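Local coordinates for GDSL-like protein (Collinsella aerofaciens ATCC 25986, PDB 7BXD) that probably hydrolyses acyl ester bonds as a GDSL-like acylhydrolase of the SGNH hydrolase clan, at residues A65-I77 against D85-A98. Sequence-based numbering, arbitrary orientation.
Sequences AVVENFGIKGSRI and DSFVERLDGIDDAA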
ATOM      1  N   ALA A  65      -5.296 -16.870   9.721  1.00 22.17           N
ATOM      2  CA  ALA A  65      -5.267 -16.629   8.281  1.00 21.19           C
ATOM      3  C   ALA A  65      -3.878 -16.927   7.716  1.00 20.29           C
ATOM      4  O   ALA A  65      -2.853 -16.764   8.389  1.00 21.09           O
ATOM      5  CB  ALA A  65      -5.606 -15.169   7.996  1.00 21.74           C
ATOM      6  N   VAL A  66      -3.850 -17.357   6.456  1.00 20.37           N
ATOM      7  CA  VAL A  66      -2.602 -17.568   5.737  1.00 20.86           C
ATOM      8  C   VAL A  66      -2.330 -16.295   4.956  1.00 19.55           C
ATOM      9  O   VAL A  66      -3.181 -15.846   4.185  1.00 21.56           O
ATOM     10  CB  VAL A  66      -2.705 -18.783   4.808  1.00 22.61           C
ATOM     11  CG1 VAL A  66      -1.453 -18.907   3.928  1.00 24.38           C
ATOM     12  CG2 VAL A  66      -2.914 -20.038   5.628  1.00 24.53           C
ATOM     13  N   VAL A  67      -1.172 -15.689   5.162  1.00 18.24           N
ATOM     14  CA  VAL A  67      -0.891 -14.372   4.603  1.00 17.70           C
ATOM     15  C   VAL A  67       0.265 -14.498   3.622  1.00 18.11           C
ATOM     16  O   VAL A  67       1.319 -15.051   3.967  1.00 20.73           O
ATOM     17  CB  VAL A  67      -0.606 -13.339   5.705  1.00 18.51           C
ATOM     18  CG1 VAL A  67      -0.382 -11.961   5.079  1.00 18.97           C
ATOM     19  CG2 VAL A  67      -1.776 -13.275   6.692  1.00 19.14           C
ATOM     20  N   GLU A  68       0.059 -14.016   2.395  1.00 16.98           N
ATOM     21  CA  GLU A  68       1.069 -14.049   1.352  1.00 16.83           C
ATOM     22  C   GLU A  68       1.602 -12.641   1.103  1.00 16.01           C
ATOM     23  O   GLU A  68       0.831 -11.681   0.984  1.00 17.46           O
ATOM     24  CB  GLU A  68       0.470 -14.572   0.039  1.00 19.12           C
ATOM     25  CG  GLU A  68      -0.268 -15.895   0.184  1.00 22.36           C
ATOM     26  CD  GLU A  68      -0.922 -16.351  -1.086  1.00 25.34           C
ATOM     27  OE1 GLU A  68      -1.505 -15.494  -1.780  1.00 24.43           O
ATOM     28  OE2 GLU A  68      -0.879 -17.580  -1.365  1.00 29.04           O
ATOM     29  N   ASN A  69       2.919 -12.517   0.976  1.00 15.66           N
ATOM     30  CA  ASN A  69       3.589 -11.231   0.789  1.00 15.88           C
ATOM     31  C   ASN A  69       3.966 -11.067  -0.685  1.00 15.56           C
ATOM     32  O   ASN A  69       4.882 -11.735  -1.170  1.00 17.27           O
ATOM     33  CB  ASN A  69       4.826 -11.177   1.682  1.00 16.04           C
ATOM     34  CG  ASN A  69       5.473  -9.807   1.684  1.00 15.89           C
ATOM     35  OD1 ASN A  69       5.760  -9.245   0.618  1.00 16.89           O
ATOM     36  ND2 ASN A  69       5.720  -9.258   2.866  1.00 16.24           N
ATOM     37  N   PHE A  70       3.293 -10.144  -1.377  1.00 14.95           N
ATOM     38  CA  PHE A  70       3.656  -9.731  -2.728  1.00 14.78           C
ATOM     39  C   PHE A  70       4.030  -8.245  -2.713  1.00 14.95           C
ATOM     40  O   PHE A  70       3.491  -7.420  -3.458  1.00 16.04           O
ATOM     41  CB  PHE A  70       2.538 -10.049  -3.736  1.00 15.11           C
ATOM     42  CG  PHE A  70       2.405 -11.518  -4.030  1.00 15.38           C
ATOM     43  CD1 PHE A  70       3.134 -12.099  -5.057  1.00 15.84           C
ATOM     44  CD2 PHE A  70       1.580 -12.340  -3.256  1.00 16.41           C
ATOM     45  CE1 PHE A  70       3.009 -13.474  -5.319  1.00 16.68           C
ATOM     46  CE2 PHE A  70       1.455 -13.709  -3.531  1.00 17.53           C
ATOM     47  CZ  PHE A  70       2.157 -14.260  -4.582  1.00 16.14           C
ATOM     48  N   GLY A  71       4.966  -7.893  -1.838  1.00 15.55           N
ATOM     49  CA  GLY A  71       5.525  -6.561  -1.818  1.00 15.85           C
ATOM     50  C   GLY A  71       6.830  -6.521  -2.596  1.00 15.77           C
ATOM     51  O   GLY A  71       7.642  -7.451  -2.510  1.00 17.69           O
ATOM     52  N   ILE A  72       7.054  -5.419  -3.330  1.00 15.33           N
ATOM     53  CA  ILE A  72       8.277  -5.177  -4.102  1.00 15.87           C
ATOM     54  C   ILE A  72       8.754  -3.752  -3.832  1.00 15.03           C
ATOM     55  O   ILE A  72       8.004  -2.778  -4.024  1.00 15.31           O
ATOM     56  CB  ILE A  72       8.059  -5.415  -5.613  1.00 16.46           C
ATOM     57  CG1 ILE A  72       7.842  -6.905  -5.886  1.00 17.76           C
ATOM     58  CG2 ILE A  72       9.194  -4.831  -6.472  1.00 18.14           C
ATOM     59  CD1 ILE A  72       9.086  -7.808  -5.655  1.00 19.81           C
ATOM     60  N   LYS A  73      10.009  -3.637  -3.376  1.00 14.76           N
ATOM     61  CA  LYS A  73      10.615  -2.329  -3.146  1.00 14.81           C
ATOM     62  C   LYS A  73      10.642  -1.481  -4.416  1.00 15.71           C
ATOM     63  O   LYS A  73      10.956  -1.970  -5.501  1.00 16.68           O
ATOM     64  CB  LYS A  73      12.027  -2.490  -2.607  1.00 15.63           C
ATOM     65  CG  LYS A  73      12.060  -3.025  -1.172  1.00 15.74           C
ATOM     66  CD  LYS A  73      13.498  -3.123  -0.651  1.00 17.70           C
ATOM     67  CE  LYS A  73      14.256  -4.110  -1.459  1.00 22.65           C
ATOM     68  NZ  LYS A  73      13.890  -5.476  -1.227  1.00 26.38           N
ATOM     69  N   GLY A  74      10.344  -0.185  -4.268  1.00 16.40           N
ATOM     70  CA  GLY A  74      10.413   0.754  -5.374  1.00 17.53           C
ATOM     71  C   GLY A  74       9.187   0.796  -6.255  1.00 16.88           C
ATOM     72  O   GLY A  74       9.114   1.661  -7.137  1.00 17.66           O
ATOM     73  N   SER A  75       8.198  -0.075  -6.043  1.00 15.60           N
ATOM     74  CA  SER A  75       7.098  -0.212  -6.991  1.00 15.09           C
ATOM     75  C   SER A  75       6.081   0.930  -6.863  1.00 14.62           C
ATOM     76  O   SER A  75       5.603   1.245  -5.762  1.00 14.27           O
ATOM     77  CB  SER A  75       6.416  -1.568  -6.749  1.00 16.11           C
ATOM     78  OG  SER A  75       5.345  -1.784  -7.669  1.00 15.24           O
ATOM     79  N   ARG A  76       5.745   1.521  -8.010  1.00 14.12           N
ATOM     80  CA  ARG A  76       4.645   2.475  -8.142  1.00 13.84           C
ATOM     81  C   ARG A  76       3.398   1.701  -8.522  1.00 13.59           C
ATOM     82  O   ARG A  76       3.475   0.693  -9.224  1.00 14.71           O
ATOM     83  CB  ARG A  76       4.920   3.486  -9.280  1.00 14.88           C
ATOM     84  CG  ARG A  76       6.094   4.456  -9.068  1.00 15.37           C
ATOM     85  CD  ARG A  76       7.419   3.744  -9.198  1.00 16.53           C
ATOM     86  NE  ARG A  76       8.583   4.629  -9.331  1.00 16.67           N
ATOM     87  CZ  ARG A  76       9.085   5.030 -10.505  1.00 17.23           C
ATOM     88  NH1 ARG A  76       8.480   4.718 -11.648  1.00 18.45           N
ATOM     89  NH2 ARG A  76      10.210   5.755 -10.557  1.00 18.65           N
ATOM     90  N   ILE A  77       2.227   2.206  -8.118  1.00 13.42           N
ATOM     91  CA  ILE A  77       0.994   1.623  -8.646  1.00 13.53           C
ATOM     92  C   ILE A  77       0.970   1.729 -10.167  1.00 13.70           C
ATOM     93  O   ILE A  77       0.676   0.747 -10.872  1.00 14.52           O
ATOM     94  CB  ILE A  77      -0.238   2.255  -7.979  1.00 14.39           C
ATOM     95  CG1 ILE A  77      -0.311   1.775  -6.512  1.00 15.58           C
ATOM     96  CG2 ILE A  77      -1.540   1.871  -8.721  1.00 15.87           C
ATOM     97  CD1 ILE A  77      -1.491   2.318  -5.715  1.00 15.88           C
ATOM     98  N   ASP A  85       8.219  -2.635 -12.952  1.00 20.52           N
ATOM     99  CA  ASP A  85       7.694  -3.386 -11.813  1.00 19.58           C
ATOM    100  C   ASP A  85       6.543  -2.679 -11.109  1.00 17.70           C
ATOM    101  O   ASP A  85       6.364  -2.852  -9.907  1.00 17.25           O
ATOM    102  CB  ASP A  85       8.816  -3.691 -10.818  1.00 20.73           C
ATOM    103  CG  ASP A  85       9.427  -2.439 -10.210  1.00 21.73           C
ATOM    104  OD1 ASP A  85       9.095  -1.303 -10.617  1.00 21.03           O
ATOM    105  OD2 ASP A  85      10.256  -2.613  -9.283  1.00 23.70           O
ATOM    106  N   SER A  86       5.737  -1.937 -11.859  1.00 16.71           N
ATOM    107  CA  SER A  86       4.565  -1.295 -11.260  1.00 15.81           C
ATOM    108  C   SER A  86       3.558  -2.342 -10.776  1.00 15.07           C
ATOM    109  O   SER A  86       3.600  -3.526 -11.169  1.00 15.62           O
ATOM    110  CB  SER A  86       3.851  -0.406 -12.266  1.00 16.70           C
ATOM    111  OG  SER A  86       3.282  -1.150 -13.338  1.00 16.68           O
ATOM    112  N   PHE A  87       2.632  -1.900  -9.907  1.00 14.49           N
ATOM    113  CA  PHE A  87       1.573  -2.825  -9.506  1.00 14.24           C
ATOM    114  C   PHE A  87       0.819  -3.306 -10.744  1.00 14.20           C
ATOM    115  O   PHE A  87       0.450  -4.475 -10.848  1.00 14.57           O
ATOM    116  CB  PHE A  87       0.578  -2.188  -8.527  1.00 13.60           C
ATOM    117  CG  PHE A  87       1.079  -1.908  -7.122  1.00 13.40           C
ATOM    118  CD1 PHE A  87       2.300  -1.249  -6.847  1.00 14.35           C
ATOM    119  CD2 PHE A  87       0.268  -2.252  -6.035  1.00 14.18           C
ATOM    120  CE1 PHE A  87       2.664  -0.931  -5.515  1.00 14.10           C
ATOM    121  CE2 PHE A  87       0.640  -1.932  -4.722  1.00 14.66           C
ATOM    122  CZ  PHE A  87       1.809  -1.272  -4.469  1.00 13.88           C
ATOM    123  N   VAL A  88       0.536  -2.395 -11.681  1.00 14.29           N
ATOM    124  CA  VAL A  88      -0.169  -2.780 -12.901  1.00 14.99           C
ATOM    125  C   VAL A  88       0.593  -3.895 -13.616  1.00 15.75           C
ATOM    126  O   VAL A  88      -0.005  -4.878 -14.059  1.00 16.63           O
ATOM    127  CB  VAL A  88      -0.361  -1.550 -13.809  1.00 15.58           C
ATOM    128  CG1 VAL A  88      -0.792  -1.960 -15.227  1.00 16.68           C
ATOM    129  CG2 VAL A  88      -1.371  -0.574 -13.182  1.00 16.26           C
ATOM    130  N   GLU A  89       1.923  -3.739 -13.759  1.00 15.80           N
ATOM    131  CA  GLU A  89       2.724  -4.723 -14.476  1.00 16.73           C
ATOM    132  C   GLU A  89       2.861  -6.034 -13.710  1.00 16.32           C
ATOM    133  O   GLU A  89       2.986  -7.107 -14.327  1.00 17.06           O
ATOM    134  CB  GLU A  89       4.086  -4.135 -14.814  1.00 18.27           C
ATOM    135  CG  GLU A  89       4.047  -3.111 -15.939  1.00 19.71           C
ATOM    136  CD  GLU A  89       5.221  -2.141 -15.925  1.00 20.64           C
ATOM    137  OE1 GLU A  89       5.463  -1.480 -14.887  1.00 20.18           O
ATOM    138  OE2 GLU A  89       5.891  -1.991 -16.991  1.00 22.84           O
ATOM    139  N   ARG A  90       2.887  -5.972 -12.365  1.00 15.75           N
ATOM    140  CA  ARG A  90       3.103  -7.160 -11.541  1.00 15.69           C
ATOM    141  C   ARG A  90       1.836  -7.980 -11.330  1.00 15.41           C
ATOM    142  O   ARG A  90       1.934  -9.141 -10.905  1.00 15.91           O
ATOM    143  CB  ARG A  90       3.657  -6.773 -10.159  1.00 16.12           C
ATOM    144  CG  ARG A  90       5.116  -6.286 -10.213  1.00 17.59           C
ATOM    145  CD  ARG A  90       5.703  -6.310  -8.800  1.00 20.59           C
ATOM    146  NE  ARG A  90       5.111  -5.211  -8.060  1.00 20.06           N
ATOM    147  CZ  ARG A  90       4.581  -5.227  -6.819  1.00 17.68           C
ATOM    148  NH1 ARG A  90       4.479  -6.325  -6.060  1.00 18.21           N
ATOM    149  NH2 ARG A  90       4.152  -4.079  -6.343  1.00 16.50           N
ATOM    150  N   LEU A  91       0.644  -7.399 -11.544  1.00 15.18           N
ATOM    151  CA  LEU A  91      -0.576  -8.046 -11.052  1.00 14.86           C
ATOM    152  C   LEU A  91      -0.749  -9.468 -11.612  1.00 14.80           C
ATOM    153  O   LEU A  91      -1.129 -10.398 -10.884  1.00 15.51           O
ATOM    154  CB  LEU A  91      -1.787  -7.169 -11.370  1.00 15.55           C
ATOM    155  CG  LEU A  91      -3.151  -7.779 -11.058  1.00 15.61           C
ATOM    156  CD1 LEU A  91      -3.292  -8.118  -9.591  1.00 15.86           C
ATOM    157  CD2 LEU A  91      -4.227  -6.794 -11.495  1.00 16.71           C
ATOM    158  N   ASP A  92      -0.528  -9.653 -12.919  1.00 15.62           N
ATOM    159  CA  ASP A  92      -0.853 -10.948 -13.494  1.00 16.65           C
ATOM    160  C   ASP A  92       0.006 -12.062 -12.922  1.00 16.75           C
ATOM    161  O   ASP A  92      -0.387 -13.243 -13.001  1.00 17.95           O
ATOM    162  CB  ASP A  92      -0.675 -10.946 -15.019  1.00 19.55           C
ATOM    163  CG  ASP A  92      -1.401 -12.104 -15.714  1.00 23.67           C
ATOM    164  OD1 ASP A  92      -2.650 -12.180 -15.601  1.00 25.39           O
ATOM    165  OD2 ASP A  92      -0.740 -12.914 -16.397  1.00 25.93           O
ATOM    166  N   GLY A  93       1.168 -11.721 -12.345  1.00 16.41           N
ATOM    167  CA  GLY A  93       2.083 -12.690 -11.773  1.00 15.81           C
ATOM    168  C   GLY A  93       1.898 -12.999 -10.304  1.00 15.38           C
ATOM    169  O   GLY A  93       2.678 -13.797  -9.759  1.00 16.25           O
ATOM    170  N   ILE A  94       0.922 -12.381  -9.615  1.00 15.13           N
ATOM    171  CA  ILE A  94       0.675 -12.691  -8.200  1.00 14.91           C
ATOM    172  C   ILE A  94      -0.432 -13.733  -8.107  1.00 15.16           C
ATOM    173  O   ILE A  94      -1.158 -14.015  -9.060  1.00 16.44           O
ATOM    174  CB  ILE A  94       0.375 -11.441  -7.345  1.00 15.28           C
ATOM    175  CG1 ILE A  94      -1.071 -10.948  -7.526  1.00 15.73           C
ATOM    176  CG2 ILE A  94       1.399 -10.322  -7.626  1.00 15.62           C
ATOM    177  CD1 ILE A  94      -1.421  -9.726  -6.650  1.00 16.39           C
ATOM    178  N   ASP A  95      -0.548 -14.360  -6.939  1.00 15.59           N
ATOM    179  CA  ASP A  95      -1.556 -15.393  -6.721  1.00 15.76           C
ATOM    180  C   ASP A  95      -2.948 -14.868  -7.074  1.00 15.58           C
ATOM    181  O   ASP A  95      -3.343 -13.782  -6.617  1.00 17.68           O
ATOM    182  CB  ASP A  95      -1.514 -15.778  -5.235  1.00 17.34           C
ATOM    183  CG  ASP A  95      -2.503 -16.855  -4.866  1.00 18.89           C
ATOM    184  OD1 ASP A  95      -2.982 -17.614  -5.752  1.00 17.97           O
ATOM    185  OD2 ASP A  95      -2.792 -16.966  -3.642  1.00 21.32           O
ATOM    186  N   ASP A  96      -3.685 -15.612  -7.912  1.00 15.89           N
ATOM    187  CA  ASP A  96      -5.058 -15.234  -8.255  1.00 16.49           C
ATOM    188  C   ASP A  96      -6.120 -15.966  -7.445  1.00 16.42           C
ATOM    189  O   ASP A  96      -7.319 -15.716  -7.640  1.00 17.20           O
ATOM    190  CB  ASP A  96      -5.330 -15.391  -9.762  1.00 17.94           C
ATOM    191  CG  ASP A  96      -5.371 -16.850 -10.224  1.00 19.21           C
ATOM    192  OD1 ASP A  96      -5.436 -17.773  -9.378  1.00 20.42           O
ATOM    193  OD2 ASP A  96      -5.372 -17.057 -11.459  1.00 20.37           O
ATOM    194  N   ALA A  97      -5.711 -16.840  -6.519  1.00 16.55           N
ATOM    195  CA  ALA A  97      -6.628 -17.751  -5.848  1.00 17.47           C
ATOM    196  C   ALA A  97      -6.862 -17.392  -4.386  1.00 17.33           C
ATOM    197  O   ALA A  97      -7.480 -18.179  -3.668  1.00 19.02           O
ATOM    198  CB  ALA A  97      -6.105 -19.187  -5.969  1.00 18.77           C
ATOM    199  N   ALA A  98      -6.415 -16.221  -3.925  1.00 17.07           N
ATOM    200  CA  ALA A  98      -6.614 -15.867  -2.532  1.00 16.99           C
ATOM    201  C   ALA A  98      -8.070 -15.468  -2.268  1.00 16.00           C
ATOM    202  O   ALA A  98      -8.840 -15.121  -3.180  1.00 17.21           O
ATOM    203  CB  ALA A  98      -5.698 -14.709  -2.147  1.00 17.53           C
TER
HETATM  204  O   HOH W   1       7.112   0.622 -10.376  1.00 16.31           O
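Arg90 turns its chain sharply at chi3 (-73°), which lays the guanidinium back against residues 70-75, and Ser75 answers with OG anti to its own backbone N (chi1 -179°), which points it at Asp85 O and the Arg90 guanidinium. The guanidinium spreads its N-H groups over four acceptors: NH1 donates to Phe70 O at 3.0 Å, within its own plane but from above the carbonyl plane; NH2 reaches Ser75 OG at 2.9 Å and also Gly35 O of the neighbouring strand 30-35; and NE bonds to Asp85 O. Ser75 OG in turn donates to Asp85 O (2.7 Å) on a lone pair, and that carbonyl accepts from two donors. Ile72 lies over one face of the guanidinium, while NH2 sits over the rim of the Phe87 ring. Ile77 CG1 covers the centre of the opposite ring face, 3.9 Å from the centroid. Replacing Arg90 with alanine would probably strip Phe70 O, Gly35 O and Ser75 OG of this donor and open a gap between Ile72 and Phe87. Phe87 N donates to Arg76 O (2.8 Å) and Val88 N to Ile77 O, tying the first turn of the helix, with its Ser86-Glu89 capping box, to the loop. Farther along, Ile94 CB rests over one face of Phe70. At the far end the Glu68 and Asp95 carboxylates approach to 2.7 Å between OE1 and OD2, their planes 61° apart, and one of them probably holds a proton. At the other end, the Arg90 cation ties edge strand 66-71 to the crossover toward strand 100-104 through carbonyl and hydroxyl oxygens, not a carboxylate.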